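Long-range contacts in putative cytoplasmic protein (PDB 2Q02), which is of unknown function but binds zinc within a TIM barrel of the xylose isomerase type and may act as an isomerase: residues R13-P17 against P246-A252; I67-V73 against A99-C105; T87-R92 against L128-I134; I216-E220 against S266-Q272. One frame throughout, in Å; residues are numbered along the deposited sequence.

How the interactions relate
Interaction 2 is the core contact: neighbouring parallel strands of the barrel wall, joined by backbone hydrogen bonds. Interaction 3 touches it and shares helix 81-97 with its beta-alpha-beta unit, packing that helix, outside the same strands, against the end of helix 115-130 by apolar and CH-pi contacts without a direct hydrogen bond. Interactions 1 and 4 also touch, with Ile15 CD1 3.7 Å from SE of Met217; both are partly buried, the first loop against loop, apolar and water-bridged, the second a loop against helix 256-271, pinned by one side-chain-to-backbone hydrogen bond. Interactions 3 and 4, about 35 Å apart between centres, sit on opposite sides of the chain's centre, while interactions 1 and 2 both approach the zinc site.

Interaction 1: R13-P17 against P246-A252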
loop_
_atom_site.group_PDB
_atom_site.type_symbol
_atom_site.label_atom_id
_atom_site.label_comp_id
_atom_site.label_asym_id
_atom_site.label_seq_id
_atom_site.Cartn_x
_atom_site.Cartn_y
_atom_site.Cartn_z
ATOM N N ARG A 13 -5.998 4.141 -5.541
ATOM C CA ARG A 13 -6.301 5.267 -6.423
ATOM C C ARG A 13 -5.152 5.698 -7.348
ATOM O O ARG A 13 -5.394 6.457 -8.287
ATOM C CB ARG A 13 -6.800 6.479 -5.633
ATOM C CG ARG A 13 -7.456 7.523 -6.519
ATOM C CD ARG A 13 -7.851 8.796 -5.779
ATOM N NE ARG A 13 -8.455 9.779 -6.699
ATOM C CZ ARG A 13 -8.416 11.100 -6.544
ATOM N NH1 ARG A 13 -7.814 11.637 -5.492
ATOM N NH2 ARG A 13 -8.988 11.890 -7.441
ATOM N N LYS A 14 -3.920 5.229 -7.103
ATOM C CA LYS A 14 -2.797 5.565 -8.000
ATOM C C LYS A 14 -3.005 5.073 -9.433
ATOM O O LYS A 14 -2.388 5.604 -10.350
ATOM C CB LYS A 14 -1.460 5.029 -7.471
ATOM C CG LYS A 14 -0.219 5.825 -7.969
ATOM C CD LYS A 14 0.068 7.040 -7.092
ATOM C CE LYS A 14 1.101 7.972 -7.719
ATOM N NZ LYS A 14 0.855 9.455 -7.493
ATOM N N ILE A 15 -3.860 4.058 -9.613
ATOM C CA ILE A 15 -4.180 3.503 -10.942
ATOM C C ILE A 15 -4.986 4.472 -11.829
ATOM O O ILE A 15 -5.020 4.325 -13.046
ATOM C CB ILE A 15 -4.926 2.129 -10.805
ATOM C CG1 ILE A 15 -4.840 1.308 -12.084
ATOM C CG2 ILE A 15 -6.384 2.307 -10.378
ATOM C CD1 ILE A 15 -5.245 -0.144 -11.884
ATOM N N ALA A 16 -5.609 5.474 -11.217
ATOM C CA ALA A 16 -6.522 6.363 -11.925
ATOM C C ALA A 16 -6.235 7.838 -11.663
ATOM O O ALA A 16 -7.097 8.548 -11.115
ATOM C CB ALA A 16 -7.960 6.037 -11.536
ATOM N N PRO A 17 -5.052 8.319 -12.090
ATOM C CA PRO A 17 -4.658 9.715 -11.837
ATOM C C PRO A 17 -5.599 10.751 -12.478
ATOM O O PRO A 17 -5.727 11.864 -11.962
ATOM C CB PRO A 17 -3.260 9.811 -12.466
ATOM C CG PRO A 17 -3.238 8.736 -13.506
ATOM C CD PRO A 17 -4.025 7.602 -12.863
ATOM N N PRO A 246 -0.242 0.234 -9.013
ATOM C CA PRO A 246 0.700 0.704 -10.014
ATOM C C PRO A 246 1.073 2.196 -9.845
ATOM O O PRO A 246 0.313 2.959 -9.237
ATOM C CB PRO A 246 -0.064 0.473 -11.313
ATOM C CG PRO A 246 -1.458 0.656 -10.940
ATOM C CD PRO A 246 -1.588 0.056 -9.579
ATOM N N PHE A 247 2.237 2.590 -10.381
ATOM C CA PHE A 247 2.761 3.983 -10.286
ATOM C C PHE A 247 3.151 4.651 -11.623
ATOM O O PHE A 247 3.314 5.878 -11.682
ATOM C CB PHE A 247 4.021 3.998 -9.423
ATOM C CG PHE A 247 3.767 4.140 -7.980
ATOM C CD1 PHE A 247 3.653 5.399 -7.411
ATOM C CD2 PHE A 247 3.680 3.013 -7.168
ATOM C CE1 PHE A 247 3.418 5.546 -6.050
ATOM C CE2 PHE A 247 3.463 3.139 -5.805
ATOM C CZ PHE A 247 3.332 4.415 -5.241
ATOM N N SER A 248 3.346 3.856 -12.667
ATOM C CA SER A 248 3.877 4.375 -13.934
ATOM C C SER A 248 3.111 5.569 -14.506
ATOM O O SER A 248 1.901 5.681 -14.345
ATOM C CB SER A 248 3.881 3.259 -14.984
ATOM O OG SER A 248 4.159 3.786 -16.259
ATOM N N SER A 249 3.819 6.442 -15.204
ATOM C CA SER A 249 3.197 7.547 -15.938
ATOM C C SER A 249 2.409 7.038 -17.142
ATOM O O SER A 249 1.589 7.761 -17.699
ATOM C CB SER A 249 4.255 8.552 -16.403
ATOM O OG SER A 249 5.121 7.980 -17.369
ATOM N N GLN A 250 2.677 5.802 -17.564
ATOM C CA GLN A 250 1.873 5.157 -18.623
ATOM C C GLN A 250 0.382 5.105 -18.217
ATOM O O GLN A 250 -0.498 5.053 -19.067
ATOM C CB GLN A 250 2.330 3.708 -18.870
ATOM C CG GLN A 250 3.670 3.473 -19.607
ATOM C CD GLN A 250 4.028 1.962 -19.650
ATOM O OE1 GLN A 250 3.281 1.137 -20.214
ATOM N NE2 GLN A 250 5.150 1.600 -19.020
ATOM N N LEU A 251 0.120 5.081 -16.913
ATOM C CA LEU A 251 -1.246 5.046 -16.390
ATOM C C LEU A 251 -2.100 6.224 -16.848
ATOM O O LEU A 251 -3.281 6.038 -17.167
ATOM C CB LEU A 251 -1.246 5.026 -14.859
ATOM C CG LEU A 251 -0.697 3.770 -14.184
ATOM C CD1 LEU A 251 -0.483 4.054 -12.703
ATOM C CD2 LEU A 251 -1.616 2.576 -14.354
ATOM N N ALA A 252 -1.517 7.423 -16.859
ATOM C CA ALA A 252 -2.245 8.644 -17.245
ATOM C C ALA A 252 -2.884 8.574 -18.627
ATOM O O ALA A 252 -3.845 9.275 -18.893
ATOM C CB ALA A 252 -1.328 9.856 -17.175
HETATM O O HOH W 1 -5.768 6.051 -15.611
#
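Side-chain torsions, not direct hydrogen bonds, make the fit between 13-17 and 246-252. Chi1 near t puts Lys14 CG 3.2 Å from Pro246 O and over one face of the Phe247 ring, 4.3 Å from its centroid and 25° off the normal: a CH-pi contact. Chi2 near p then turns the rest of the chain, so that Lys14 CE lies 3.6 Å from Phe247 CD1. The CA-to-CB bond of Phe247 points away, yet chi1 of -87° turns the ring back to meet the lysine. Next to this pair, chi1 near t brings Ile15 CG1 to 3.6 Å from Pro246 CG and 4.1 Å from Leu251 CD2. Leu251, in the m,t rotamer, also places CD1 3.4 Å from Lys14 O. At the margin Pro17 CG packs 3.9 Å from Ala252 CA. A water links the backbones, donating to Ile15 O (3.2 Å) and Leu251 O (2.9 Å). Ser248 shapes its own loop with an ST turn, its OG accepting from Gln250 N at 2.8 Å. These are the loops following the first and last strands of the barrel, so they meet where a TIM barrel closes on itself, with the Phe247 side chain about 5 Å from the bound zinc.

Interaction 2: I67-V73 against A99-C105; sequences IVTINAV and ARALVLC
Two parallel strands, 67-73 and 101-104, run side by side with axes 4.5 Å apart at closest approach and directions 29° apart. Thr69 pairs with Ala101 (CA-CA 4.5 Å), Ile70 with Leu102 (4.8 Å) and Val73 with Leu104 (4.8 Å), so 67-73 takes one extra residue at Asn71-Ala72, where the peptide is cis. Ile70 N donates to Ala101 O (2.9 Å), Val103 N to Ile70 O (2.9 Å), Val73 N to Val103 O (2.8 Å) and Cys105 N to Val73 O (2.9 Å). At the start, Val68 and Arg100 both have helical phi/psi (-81/-47 and -74/-40), and the bond from Ala101 N to Val68 O (3.0 Å) is weak. On the face carrying Ile70 and Leu102, the small Ala99 CB fits between Ile67 CG2 (3.7 Å) and Ile70 CG1 (3.9 Å). Leu102, t,p, lays CD1 3.8 Å from Ile70 CG2, and Val73 CG2 wedges between Leu102 CD2 (3.6 Å) and Leu104 CD2 (3.5 Å); helix 81-97 packs over this face. On the other, Thr69 CG2 nests 4.0 Å from Ala101 CB, and Asn71 (chi1 m), whose ND2 is hydrogen-bonded to Glu37, rests OD1 3.5 Å from Val103 CG2. This is the strand pairing of a right-handed beta-alpha-beta unit in a TIM barrel, with the side chain of Asn71 about 5 Å from the bound zinc.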
loop_
_atom_site.group_PDB
_atom_site.type_symbol
_atom_site.label_atom_id
_atom_site.label_comp_id
_atom_site.label_asym_id
_atom_site.label_seq_id
_atom_site.Cartn_x
_atom_site.Cartn_y
_atom_site.Cartn_z
ATOM N N ILE A 67 -13.065 2.520 2.373
ATOM C CA ILE A 67 -11.754 3.116 2.167
ATOM C C ILE A 67 -10.808 2.444 3.157
ATOM O O ILE A 67 -10.891 2.688 4.350
ATOM C CB ILE A 67 -11.786 4.635 2.389
ATOM C CG1 ILE A 67 -12.728 5.288 1.371
ATOM C CG2 ILE A 67 -10.350 5.219 2.308
ATOM C CD1 ILE A 67 -13.051 6.726 1.655
ATOM N N VAL A 68 -9.924 1.586 2.667
ATOM C CA VAL A 68 -9.128 0.733 3.539
ATOM C C VAL A 68 -7.934 1.482 4.096
ATOM O O VAL A 68 -7.656 1.391 5.290
ATOM C CB VAL A 68 -8.624 -0.550 2.822
ATOM C CG1 VAL A 68 -7.763 -1.377 3.763
ATOM C CG2 VAL A 68 -9.811 -1.391 2.254
ATOM N N THR A 69 -7.202 2.201 3.250
ATOM C CA THR A 69 -6.108 3.027 3.776
ATOM C C THR A 69 -6.017 4.373 3.119
ATOM O O THR A 69 -6.639 4.627 2.085
ATOM C CB THR A 69 -4.684 2.377 3.616
ATOM O OG1 THR A 69 -4.161 2.661 2.313
ATOM C CG2 THR A 69 -4.718 0.874 3.824
ATOM N N ILE A 70 -5.204 5.215 3.754
ATOM C CA ILE A 70 -4.627 6.379 3.113
ATOM C C ILE A 70 -3.117 6.196 2.993
ATOM O O ILE A 70 -2.463 5.727 3.909
ATOM C CB ILE A 70 -5.000 7.647 3.890
ATOM C CG1 ILE A 70 -6.511 7.894 3.708
ATOM C CG2 ILE A 70 -4.177 8.840 3.407
ATOM C CD1 ILE A 70 -7.051 9.014 4.527
ATOM N N ASN A 71 -2.591 6.520 1.823
ATOM C CA ASN A 71 -1.148 6.554 1.554
ATOM C C ASN A 71 -0.733 8.009 1.372
ATOM O O ASN A 71 -1.284 8.662 0.485
ATOM C CB ASN A 71 -0.809 5.852 0.230
ATOM C CG ASN A 71 -1.024 4.361 0.275
ATOM O OD1 ASN A 71 -0.054 3.608 0.395
ATOM N ND2 ASN A 71 -2.301 3.915 0.168
ATOM N N ALA A 72 0.248 8.533 2.124
ATOM C CA ALA A 72 1.006 7.831 3.178
ATOM C C ALA A 72 1.786 8.886 3.926
ATOM O O ALA A 72 1.954 9.993 3.410
ATOM C CB ALA A 72 1.969 6.808 2.592
ATOM N N VAL A 73 2.229 8.553 5.143
ATOM C CA VAL A 73 3.171 9.381 5.878
ATOM C C VAL A 73 4.583 9.089 5.406
ATOM O O VAL A 73 4.982 7.924 5.356
ATOM C CB VAL A 73 3.205 9.064 7.355
ATOM C CG1 VAL A 73 4.232 10.004 8.061
ATOM C CG2 VAL A 73 1.826 9.175 7.962
ATOM N N ALA A 99 -11.422 6.173 6.697
ATOM C CA ALA A 99 -10.350 5.242 6.377
ATOM C C ALA A 99 -9.925 4.457 7.625
ATOM O O ALA A 99 -9.777 5.003 8.729
ATOM C CB ALA A 99 -9.172 5.959 5.783
ATOM N N ARG A 100 -9.727 3.167 7.428
ATOM C CA ARG A 100 -9.386 2.243 8.496
ATOM C C ARG A 100 -7.934 2.422 8.957
ATOM O O ARG A 100 -7.627 2.338 10.143
ATOM C CB ARG A 100 -9.554 0.817 7.948
ATOM C CG ARG A 100 -9.327 -0.296 8.960
ATOM C CD ARG A 100 -9.966 -1.621 8.454
ATOM N NE ARG A 100 -8.993 -2.542 7.844
ATOM C CZ ARG A 100 -9.307 -3.537 7.018
ATOM N NH1 ARG A 100 -10.563 -3.769 6.643
ATOM N NH2 ARG A 100 -8.347 -4.308 6.552
ATOM N N ALA A 101 -7.048 2.650 7.998
ATOM C CA ALA A 101 -5.628 2.636 8.265
ATOM C C ALA A 101 -4.924 3.802 7.557
ATOM O O ALA A 101 -5.434 4.361 6.553
ATOM C CB ALA A 101 -5.029 1.292 7.802
ATOM N N LEU A 102 -3.757 4.165 8.094
ATOM C CA LEU A 102 -2.858 5.091 7.420
ATOM C C LEU A 102 -1.502 4.400 7.268
ATOM O O LEU A 102 -0.988 3.734 8.196
ATOM C CB LEU A 102 -2.740 6.417 8.175
ATOM C CG LEU A 102 -1.692 7.468 7.792
ATOM C CD1 LEU A 102 -1.994 8.070 6.444
ATOM C CD2 LEU A 102 -1.647 8.546 8.830
ATOM N N VAL A 103 -0.933 4.561 6.074
ATOM C CA VAL A 103 0.329 3.917 5.725
ATOM C C VAL A 103 1.526 4.766 6.125
ATOM O O VAL A 103 1.537 5.985 5.924
ATOM C CB VAL A 103 0.404 3.655 4.202
ATOM C CG1 VAL A 103 1.767 3.082 3.818
ATOM C CG2 VAL A 103 -0.700 2.724 3.764
ATOM N N LEU A 104 2.553 4.099 6.646
ATOM C CA LEU A 104 3.794 4.750 7.109
ATOM C C LEU A 104 5.005 4.255 6.293
ATOM O O LEU A 104 5.239 3.041 6.164
ATOM C CB LEU A 104 4.024 4.434 8.585
ATOM C CG LEU A 104 2.929 4.907 9.544
ATOM C CD1 LEU A 104 3.002 4.175 10.862
ATOM C CD2 LEU A 104 3.019 6.404 9.802
ATOM N N CYS A 105 5.761 5.197 5.735
ATOM C CA CYS A 105 6.909 4.863 4.912
ATOM C C CYS A 105 8.190 5.382 5.523
ATOM O O CYS A 105 8.238 6.546 5.952
ATOM C CB CYS A 105 6.770 5.489 3.518
ATOM S SG CYS A 105 5.523 4.685 2.489
#

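Interaction 3: T87-R92 against L128-I134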
loop_
_atom_site.group_PDB
_atom_site.type_symbol
_atom_site.label_atom_id
_atom_site.label_comp_id
_atom_site.label_asym_id
_atom_site.label_seq_id
_atom_site.Cartn_x
_atom_site.Cartn_y
_atom_site.Cartn_z
ATOM N N THR A 87 1.536 14.291 9.830
ATOM C CA THR A 87 0.841 13.049 10.175
ATOM C C THR A 87 -0.519 13.315 10.817
ATOM O O THR A 87 -1.507 12.673 10.447
ATOM C CB THR A 87 1.648 12.128 11.113
ATOM O OG1 THR A 87 2.904 11.807 10.520
ATOM C CG2 THR A 87 0.881 10.818 11.358
ATOM N N GLU A 88 -0.575 14.245 11.766
ATOM C CA GLU A 88 -1.852 14.662 12.352
ATOM C C GLU A 88 -2.877 15.098 11.274
ATOM O O GLU A 88 -4.086 14.817 11.374
ATOM C CB GLU A 88 -1.626 15.810 13.351
ATOM C CG GLU A 88 -0.803 15.438 14.610
ATOM C CD GLU A 88 -0.559 16.621 15.558
ATOM O OE1 GLU A 88 -0.594 17.770 15.064
ATOM O OE2 GLU A 88 -0.345 16.400 16.783
ATOM N N GLY A 89 -2.398 15.806 10.253
ATOM C CA GLY A 89 -3.242 16.214 9.136
ATOM C C GLY A 89 -3.791 15.022 8.391
ATOM O O GLY A 89 -4.950 15.011 8.020
ATOM N N LEU A 90 -2.950 14.014 8.199
ATOM C CA LEU A 90 -3.349 12.786 7.525
ATOM C C LEU A 90 -4.226 11.872 8.395
ATOM O O LEU A 90 -5.073 11.135 7.862
ATOM C CB LEU A 90 -2.131 12.012 7.024
ATOM C CG LEU A 90 -1.461 12.571 5.771
ATOM C CD1 LEU A 90 -0.027 12.020 5.602
ATOM C CD2 LEU A 90 -2.299 12.290 4.517
ATOM N N LEU A 91 -4.016 11.912 9.718
ATOM C CA LEU A 91 -4.898 11.226 10.664
ATOM C C LEU A 91 -6.304 11.832 10.688
ATOM O O LEU A 91 -7.286 11.094 10.750
ATOM C CB LEU A 91 -4.278 11.197 12.056
ATOM C CG LEU A 91 -3.104 10.210 12.199
ATOM C CD1 LEU A 91 -2.309 10.500 13.463
ATOM C CD2 LEU A 91 -3.578 8.732 12.192
ATOM N N ARG A 92 -6.406 13.160 10.611
ATOM C CA ARG A 92 -7.715 13.816 10.428
ATOM C C ARG A 92 -8.393 13.377 9.138
ATOM O O ARG A 92 -9.616 13.154 9.120
ATOM C CB ARG A 92 -7.588 15.344 10.341
ATOM C CG ARG A 92 -7.324 16.047 11.629
ATOM C CD ARG A 92 -7.112 17.542 11.401
ATOM N NE ARG A 92 -5.848 17.946 12.019
ATOM C CZ ARG A 92 -4.869 18.632 11.433
ATOM N NH1 ARG A 92 -4.982 19.068 10.187
ATOM N NH2 ARG A 92 -3.770 18.910 12.113
ATOM N N LEU A 128 -0.183 8.122 19.153
ATOM C CA LEU A 128 -0.857 9.179 18.403
ATOM C C LEU A 128 -2.031 8.672 17.543
ATOM O O LEU A 128 -3.100 9.287 17.499
ATOM C CB LEU A 128 0.157 9.899 17.497
ATOM C CG LEU A 128 -0.401 11.081 16.693
ATOM C CD1 LEU A 128 -0.818 12.223 17.627
ATOM C CD2 LEU A 128 0.570 11.564 15.650
ATOM N N PHE A 129 -1.804 7.556 16.842
ATOM C CA PHE A 129 -2.832 6.912 16.009
ATOM C C PHE A 129 -4.047 6.473 16.840
ATOM O O PHE A 129 -5.178 6.592 16.390
ATOM C CB PHE A 129 -2.252 5.693 15.267
ATOM C CG PHE A 129 -1.556 6.019 13.949
ATOM C CD1 PHE A 129 -0.601 7.025 13.863
ATOM C CD2 PHE A 129 -1.818 5.256 12.815
ATOM C CE1 PHE A 129 0.034 7.294 12.676
ATOM C CE2 PHE A 129 -1.173 5.513 11.618
ATOM C CZ PHE A 129 -0.260 6.524 11.540
ATOM N N ALA A 130 -3.796 5.963 18.045
ATOM C CA ALA A 130 -4.852 5.500 18.958
ATOM C C ALA A 130 -5.835 6.616 19.271
ATOM O O ALA A 130 -7.046 6.400 19.512
ATOM C CB ALA A 130 -4.245 5.003 20.257
ATOM N N ARG A 131 -5.279 7.816 19.282
ATOM C CA ARG A 131 -6.012 9.037 19.553
ATOM C C ARG A 131 -6.987 9.435 18.442
ATOM O O ARG A 131 -7.858 10.299 18.636
ATOM C CB ARG A 131 -4.984 10.176 19.718
ATOM C CG ARG A 131 -5.312 11.164 20.772
ATOM C CD ARG A 131 -4.095 11.499 21.612
ATOM N NE ARG A 131 -3.813 10.442 22.562
ATOM C CZ ARG A 131 -2.636 10.256 23.131
ATOM N NH1 ARG A 131 -1.635 11.064 22.871
ATOM N NH2 ARG A 131 -2.451 9.254 23.951
ATOM N N TYR A 132 -6.798 8.848 17.265
ATOM C CA TYR A 132 -7.693 9.049 16.127
ATOM C C TYR A 132 -8.428 7.750 15.777
ATOM O O TYR A 132 -9.204 7.715 14.824
ATOM C CB TYR A 132 -6.941 9.545 14.870
ATOM C CG TYR A 132 -6.409 10.955 14.979
ATOM C CD1 TYR A 132 -5.271 11.243 15.727
ATOM C CD2 TYR A 132 -7.043 12.002 14.337
ATOM C CE1 TYR A 132 -4.801 12.542 15.845
ATOM C CE2 TYR A 132 -6.575 13.307 14.435
ATOM C CZ TYR A 132 -5.464 13.574 15.189
ATOM O OH TYR A 132 -5.032 14.882 15.286
ATOM N N ASP A 133 -8.187 6.690 16.543
ATOM C CA ASP A 133 -8.683 5.337 16.224
ATOM C C ASP A 133 -8.373 4.882 14.791
ATOM O O ASP A 133 -9.230 4.369 14.096
ATOM C CB ASP A 133 -10.172 5.176 16.533
ATOM C CG ASP A 133 -10.611 3.698 16.545
ATOM O OD1 ASP A 133 -9.801 2.858 16.979
ATOM O OD2 ASP A 133 -11.749 3.376 16.123
ATOM N N ILE A 134 -7.121 5.069 14.378
ATOM C CA ILE A 134 -6.657 4.649 13.058
ATOM C C ILE A 134 -5.579 3.580 13.245
ATOM O O ILE A 134 -4.747 3.679 14.159
ATOM C CB ILE A 134 -6.106 5.843 12.229
ATOM C CG1 ILE A 134 -7.183 6.923 12.033
ATOM C CG2 ILE A 134 -5.539 5.362 10.881
ATOM C CD1 ILE A 134 -8.442 6.473 11.277
HETATM O O HOH W 2 -3.140 15.240 17.484
#
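This is apolar packing between consecutive helices on the outside of the barrel: 87-92 lies within helix 81-97, and 128-134 forms the C-terminal end of helix 115-130 and the turn beyond it. No hydrogen bond joins them directly. Leu91 is the centre of the contact, with 124 Å² of its area covered by 128-134. Its CD2 stands over the face of Phe129, 3.7 Å from the ring centroid and 6° off the normal, while its CB lies over the Tyr132 ring, 3.6 Å from that centroid and 11° off: two CH-pi contacts from one side chain. Leu91 CD1 touches Leu128 CD2 at 3.8 Å, and its CD2 reaches Ile134 CB at 3.8 Å. Thr87 CG2 adds a 3.9 Å contact with Phe129 CE1. On the outer margin a water bridges Tyr132 OH (2.9 Å) and, weakly, Glu88 OE2 (3.1 Å). The turn that puts Ile134 here is a Schellman motif: Asp133 has phi of +51°, and Ile134 N bonds back to Phe129 O and Asp133 N to Ala130 O, both at 3.2 Å. Inward, Phe129 and Leu91 both touch Leu102 of strand 101-104. The result is the packing of adjacent outer helices over the strand wall, as in the beta/alpha-barrel fold.

Interaction 4: I216-E220 against S266-Q272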
loop_
_atom_site.group_PDB
_atom_site.type_symbol
_atom_site.label_atom_id
_atom_site.label_comp_id
_atom_site.label_asym_id
_atom_site.label_seq_id
_atom_site.Cartn_x
_atom_site.Cartn_y
_atom_site.Cartn_z
ATOM N N ILE A 216 3.665 -1.215 -13.334
ATOM C CA ILE A 216 2.398 -1.250 -14.061
ATOM C C ILE A 216 1.471 -2.316 -13.431
ATOM O O ILE A 216 1.429 -2.453 -12.222
ATOM C CB ILE A 216 2.638 -1.428 -15.581
ATOM C CG1 ILE A 216 3.333 -2.765 -15.916
ATOM C CG2 ILE A 216 3.473 -0.280 -16.076
ATOM C CD1 ILE A 216 3.639 -2.936 -17.405
HETATM N N MSE A 217 0.706 -3.036 -14.233
HETATM C CA MSE A 217 -0.177 -4.060 -13.715
HETATM C C MSE A 217 0.341 -5.468 -14.074
HETATM O O MSE A 217 1.432 -5.619 -14.652
HETATM C CB MSE A 217 -1.606 -3.770 -14.188
HETATM C CG MSE A 217 -2.195 -2.538 -13.487
HETATM SE SE MSE A 217 -2.761 -2.922 -11.593
HETATM C CE MSE A 217 -4.414 -3.832 -12.034
ATOM N N LEU A 218 -0.412 -6.495 -13.677
ATOM C CA LEU A 218 0.076 -7.874 -13.762
ATOM C C LEU A 218 -0.097 -8.428 -15.156
ATOM O O LEU A 218 -1.169 -8.331 -15.728
ATOM C CB LEU A 218 -0.628 -8.768 -12.728
ATOM C CG LEU A 218 -0.425 -8.309 -11.269
ATOM C CD1 LEU A 218 -1.052 -9.301 -10.259
ATOM C CD2 LEU A 218 1.042 -8.089 -10.963
ATOM N N SER A 219 0.975 -8.964 -15.720
ATOM C CA SER A 219 0.883 -9.680 -16.987
ATOM C C SER A 219 1.693 -10.972 -16.892
ATOM O O SER A 219 2.302 -11.262 -15.849
ATOM C CB SER A 219 1.381 -8.805 -18.144
ATOM O OG SER A 219 2.800 -8.821 -18.243
ATOM N N GLU A 220 1.695 -11.733 -17.985
ATOM C CA GLU A 220 2.576 -12.891 -18.140
ATOM C C GLU A 220 4.043 -12.476 -18.210
ATOM O O GLU A 220 4.929 -13.264 -17.892
ATOM C CB GLU A 220 2.219 -13.674 -19.413
ATOM C CG GLU A 220 0.800 -14.257 -19.445
ATOM C CD GLU A 220 0.551 -15.265 -18.335
ATOM O OE1 GLU A 220 1.542 -15.831 -17.823
ATOM O OE2 GLU A 220 -0.630 -15.491 -17.972
ATOM N N SER A 266 -5.572 -8.551 -14.441
ATOM C CA SER A 266 -4.701 -8.857 -13.299
ATOM C C SER A 266 -5.331 -9.884 -12.351
ATOM O O SER A 266 -4.692 -10.877 -12.009
ATOM C CB SER A 266 -4.328 -7.582 -12.554
ATOM O OG SER A 266 -3.490 -6.774 -13.372
ATOM N N VAL A 267 -6.584 -9.654 -11.960
ATOM C CA VAL A 267 -7.346 -10.608 -11.140
ATOM C C VAL A 267 -7.380 -11.993 -11.773
ATOM O O VAL A 267 -7.019 -12.980 -11.122
ATOM C CB VAL A 267 -8.782 -10.092 -10.861
ATOM C CG1 VAL A 267 -9.717 -11.207 -10.362
ATOM C CG2 VAL A 267 -8.720 -8.970 -9.816
ATOM N N SER A 268 -7.771 -12.045 -13.049
ATOM C CA SER A 268 -7.885 -13.304 -13.798
ATOM C C SER A 268 -6.580 -14.070 -13.867
ATOM O O SER A 268 -6.576 -15.302 -13.876
ATOM C CB SER A 268 -8.387 -13.045 -15.220
ATOM O OG SER A 268 -9.728 -12.596 -15.183
ATOM N N LEU A 269 -5.476 -13.341 -13.929
ATOM C CA LEU A 269 -4.162 -13.954 -13.907
ATOM C C LEU A 269 -3.879 -14.703 -12.599
ATOM O O LEU A 269 -3.206 -15.726 -12.609
ATOM C CB LEU A 269 -3.093 -12.897 -14.138
ATOM C CG LEU A 269 -1.690 -13.438 -14.423
ATOM C CD1 LEU A 269 -1.084 -12.731 -15.660
ATOM C CD2 LEU A 269 -0.773 -13.322 -13.183
ATOM N N LEU A 270 -4.390 -14.197 -11.485
ATOM C CA LEU A 270 -4.144 -14.808 -10.178
ATOM C C LEU A 270 -5.024 -16.030 -9.970
ATOM O O LEU A 270 -4.601 -17.004 -9.351
ATOM C CB LEU A 270 -4.342 -13.779 -9.050
ATOM C CG LEU A 270 -3.358 -12.603 -9.149
ATOM C CD1 LEU A 270 -3.778 -11.447 -8.250
ATOM C CD2 LEU A 270 -1.930 -13.048 -8.861
ATOM N N LEU A 271 -6.233 -15.992 -10.521
ATOM C CA LEU A 271 -7.191 -17.078 -10.334
ATOM C C LEU A 271 -7.094 -18.191 -11.398
ATOM O O LEU A 271 -7.842 -19.183 -11.335
ATOM C CB LEU A 271 -8.611 -16.489 -10.271
ATOM C CG LEU A 271 -8.774 -15.355 -9.238
ATOM C CD1 LEU A 271 -10.167 -14.717 -9.269
ATOM C CD2 LEU A 271 -8.465 -15.833 -7.831
ATOM N N GLN A 272 -6.177 -18.051 -12.358
ATOM C CA GLN A 272 -6.090 -18.997 -13.497
ATOM C C GLN A 272 -5.729 -20.427 -13.084
ATOM O O GLN A 272 -5.294 -20.708 -11.965
ATOM C CB GLN A 272 -5.066 -18.514 -14.533
ATOM C CG GLN A 272 -3.610 -18.579 -14.049
ATOM C CD GLN A 272 -2.612 -18.298 -15.144
ATOM O OE1 GLN A 272 -2.535 -19.040 -16.121
ATOM N NE2 GLN A 272 -1.831 -17.231 -14.985
ATOM O OXT GLN A 272 -5.845 -21.345 -13.891
#
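Ser266 opens the contact and supplies the single hydrogen bond between the segments: its OG accepts from Leu218 N at 3.1 Å with an angle of 148°, and it is also bonded to Gln262 O one turn back in the helix. The CA atoms of Leu218 and Ser266 come within 4.9 Å. The same OG lies 3.4 Å from CE of Met217, a selenomethionine whose m,m,m side chain folds round to the serine. Leu269, one turn on, has its CA-to-CB bond toward 216-220 and sets CD1 3.5 Å from Ser219 C and 3.6 Å from Glu220 OE2, so that it lies against the Ser219 backbone and the Glu220 carboxylate; the CA-to-CB bond of Ser219 points away, and its OG is hydrogen-bonded to Glu202. In Leu270 the CA-to-CB bond runs sideways, but CD1 still meets Leu218 CD1 at 4.0 Å. Spacing of three and four residues thus puts Ser266, Leu269 and Leu270 on one side of the helix, against the extended run of Met217 and Leu218. Gln272, the C-terminal residue, curls back so that NE2 donates to Leu269 O at 3.1 Å; the same NE2 lies 3.7 Å from Glu220 OE2. Phe244 touches Met217, Leu218 and Ser266 alike. The C-terminal helix of the TIM barrel here packs on both the last strand, 242-244, and the loop that leads from strand 193-198 to helix 226-235, joining the last two beta-alpha units of the barrel.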